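Long-range contact in sulfatase (Bacteroides fragilis CAG:558, PDB 6USS), which probably hydrolyses sulfate esters as a calcium-dependent arylsulfatase of a gut bacterium: residues 492-497 against 511-516. The protein carries 1 engineered substitution. Numbering follows the deposited sequence.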
loop_
_atom_site.group_PDB
_atom_site.type_symbol
_atom_site.label_atom_id
_atom_site.label_comp_id
_atom_site.label_asym_id
_atom_site.label_seq_id
_atom_site.Cartn_x
_atom_site.Cartn_y
_atom_site.Cartn_z
ATOM N N ASN A 492 23.596 -13.635 -28.897
ATOM C CA ASN A 492 22.560 -14.633 -28.665
ATOM C C ASN A 492 21.686 -14.243 -27.488
ATOM O O ASN A 492 20.454 -14.294 -27.576
ATOM C CB ASN A 492 23.191 -15.996 -28.424
ATOM C CG ASN A 492 23.666 -16.641 -29.696
ATOM O OD1 ASN A 492 23.175 -16.336 -30.789
ATOM N ND2 ASN A 492 24.642 -17.529 -29.569
ATOM N N TYR A 493 22.312 -13.828 -26.383
ATOM C CA TYR A 493 21.572 -13.471 -25.179
ATOM C C TYR A 493 20.665 -12.264 -25.412
ATOM O O TYR A 493 19.489 -12.274 -25.020
ATOM C CB TYR A 493 22.535 -13.200 -24.024
ATOM C CG TYR A 493 21.792 -12.890 -22.755
ATOM C CD1 TYR A 493 21.348 -13.911 -21.924
ATOM C CD2 TYR A 493 21.479 -11.585 -22.415
ATOM C CE1 TYR A 493 20.644 -13.641 -20.773
ATOM C CE2 TYR A 493 20.764 -11.301 -21.260
ATOM C CZ TYR A 493 20.350 -12.334 -20.444
ATOM O OH TYR A 493 19.648 -12.060 -19.289
ATOM N N LEU A 494 21.198 -11.202 -26.026
ATOM C CA LEU A 494 20.375 -10.026 -26.278
ATOM C C LEU A 494 19.139 -10.403 -27.073
ATOM O O LEU A 494 18.017 -10.039 -26.706
ATOM C CB LEU A 494 21.182 -8.959 -27.017
ATOM C CG LEU A 494 22.439 -8.450 -26.304
ATOM C CD1 LEU A 494 23.166 -7.418 -27.169
ATOM C CD2 LEU A 494 22.117 -7.876 -24.925
ATOM N N ARG A 495 19.322 -11.160 -28.161
ATOM C CA ARG A 495 18.167 -11.545 -28.966
ATOM C C ARG A 495 17.252 -12.474 -28.179
ATOM O O ARG A 495 16.024 -12.363 -28.265
ATOM C CB ARG A 495 18.613 -12.197 -30.273
ATOM C CG ARG A 495 19.352 -11.257 -31.208
ATOM C CD ARG A 495 19.793 -11.971 -32.482
ATOM N NE ARG A 495 20.765 -13.044 -32.229
ATOM C CZ ARG A 495 22.090 -12.922 -32.354
ATOM N NH1 ARG A 495 22.625 -11.762 -32.723
ATOM N NH2 ARG A 495 22.886 -13.963 -32.105
ATOM N N LYS A 496 17.835 -13.365 -27.371
ATOM C CA LYS A 496 17.041 -14.333 -26.620
ATOM C C LYS A 496 16.062 -13.648 -25.668
ATOM O O LYS A 496 14.889 -14.025 -25.605
ATOM C CB LYS A 496 17.952 -15.285 -25.845
ATOM C CG LYS A 496 17.182 -16.266 -24.941
ATOM C CD LYS A 496 18.083 -17.304 -24.271
ATOM C CE LYS A 496 18.789 -16.734 -23.045
ATOM N NZ LYS A 496 20.160 -17.321 -22.818
ATOM N N VAL A 497 16.518 -12.641 -24.920
ATOM C CA VAL A 497 15.668 -12.021 -23.908
ATOM C C VAL A 497 14.875 -10.869 -24.518
ATOM O O VAL A 497 14.192 -10.125 -23.804
ATOM C CB VAL A 497 16.497 -11.533 -22.700
ATOM C CG1 VAL A 497 17.365 -12.664 -22.138
ATOM C CG2 VAL A 497 17.349 -10.323 -23.104
ATOM N N CYS A 511 21.593 -0.813 -35.776
ATOM C CA CYS A 511 23.024 -1.049 -35.592
ATOM C C CYS A 511 23.307 -2.548 -35.510
ATOM O O CYS A 511 22.547 -3.290 -34.876
ATOM C CB CYS A 511 23.536 -0.373 -34.314
ATOM S SG CYS A 511 23.170 1.389 -34.147
ATOM N N PRO A 512 24.384 -3.026 -36.135
ATOM C CA PRO A 512 24.714 -4.458 -36.047
ATOM C C PRO A 512 24.828 -4.925 -34.606
ATOM O O PRO A 512 25.433 -4.256 -33.767
ATOM C CB PRO A 512 26.076 -4.565 -36.751
ATOM C CG PRO A 512 26.195 -3.326 -37.580
ATOM C CD PRO A 512 25.376 -2.260 -36.913
ATOM N N TRP A 513 24.255 -6.093 -34.326
ATOM C CA TRP A 513 24.545 -6.811 -33.095
ATOM C C TRP A 513 26.053 -7.039 -33.023
ATOM O O TRP A 513 26.718 -7.010 -34.068
ATOM C CB TRP A 513 23.807 -8.154 -33.066
ATOM C CG TRP A 513 22.329 -8.095 -32.915
ATOM C CD1 TRP A 513 21.407 -8.659 -33.745
ATOM C CD2 TRP A 513 21.589 -7.482 -31.847
ATOM N NE1 TRP A 513 20.146 -8.418 -33.279
ATOM C CE2 TRP A 513 20.221 -7.697 -32.117
ATOM C CE3 TRP A 513 21.950 -6.760 -30.700
ATOM C CZ2 TRP A 513 19.205 -7.218 -31.282
ATOM C CZ3 TRP A 513 20.946 -6.279 -29.873
ATOM C CH2 TRP A 513 19.588 -6.501 -30.172
ATOM N N PRO A 514 26.630 -7.299 -31.835
ATOM C CA PRO A 514 28.086 -7.542 -31.775
ATOM C C PRO A 514 28.555 -8.670 -32.681
ATOM O O PRO A 514 29.667 -8.609 -33.219
ATOM C CB PRO A 514 28.333 -7.892 -30.297
ATOM C CG PRO A 514 27.096 -7.578 -29.575
ATOM C CD PRO A 514 25.972 -7.581 -30.547
ATOM N N ASP A 515 27.743 -9.715 -32.845
ATOM C CA ASP A 515 28.117 -10.868 -33.653
ATOM C C ASP A 515 27.721 -10.716 -35.125
ATOM O O ASP A 515 27.721 -11.708 -35.863
ATOM C CB ASP A 515 27.519 -12.153 -33.060
ATOM C CG ASP A 515 26.006 -12.124 -32.991
ATOM O OD1 ASP A 515 25.433 -11.015 -32.971
ATOM O OD2 ASP A 515 25.379 -13.205 -32.955
ATOM N N GLU A 516 27.384 -9.500 -35.568
ATOM C CA GLU A 516 27.230 -9.204 -36.989
ATOM C C GLU A 516 28.325 -8.260 -37.487
ATOM O O GLU A 516 28.131 -7.561 -38.481
ATOM C CB GLU A 516 25.843 -8.620 -37.279
ATOM C CG GLU A 516 24.641 -9.498 -36.901
ATOM C CD GLU A 516 23.295 -8.717 -36.889
ATOM O OE1 GLU A 516 23.267 -7.518 -36.509
ATOM O OE2 GLU A 516 22.248 -9.306 -37.242
#
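Arg495 NH2 is gripped by two oxygens, Asp515 OD2 at 2.7 Å across the contact and Asn492 OD1 at 2.7 Å from one turn back in the same helix. The salt bridge ties the end of helix 480-496, which packs beside the four-stranded antiparallel sheet of the sulfatase, to the C-terminal tail. It is bidentate and end-on: NH1 of Arg495 gives a nearly straight bond (165°) to the syn lone pair of Asp515 OD1, and the guanidinium and carboxylate planes are nearly coplanar. Aspartate offers one oxygen to each terminal nitrogen; arginine adds methylenes that cover an aromatic. Arg495 CG lies over one face of the Trp513 indole, displaced toward its rim near NE1, a CH-pi contact 4.0 Å from the centroid of the Trp513 five-membered ring; beyond it the chain bends at chi3 (-64°), which swings NE out of line. The guanidinium stands steeply to that ring, 74° between planes, in an off-centre cation-pi contact; Arg501 makes another with the indole. The broad indole also serves Leu494, whose apolar side chain suits a buried place touching Ala102 and Cys442. Its methyl CD1 meets the benzo part obliquely, 3.7 Å from Trp513 CZ3.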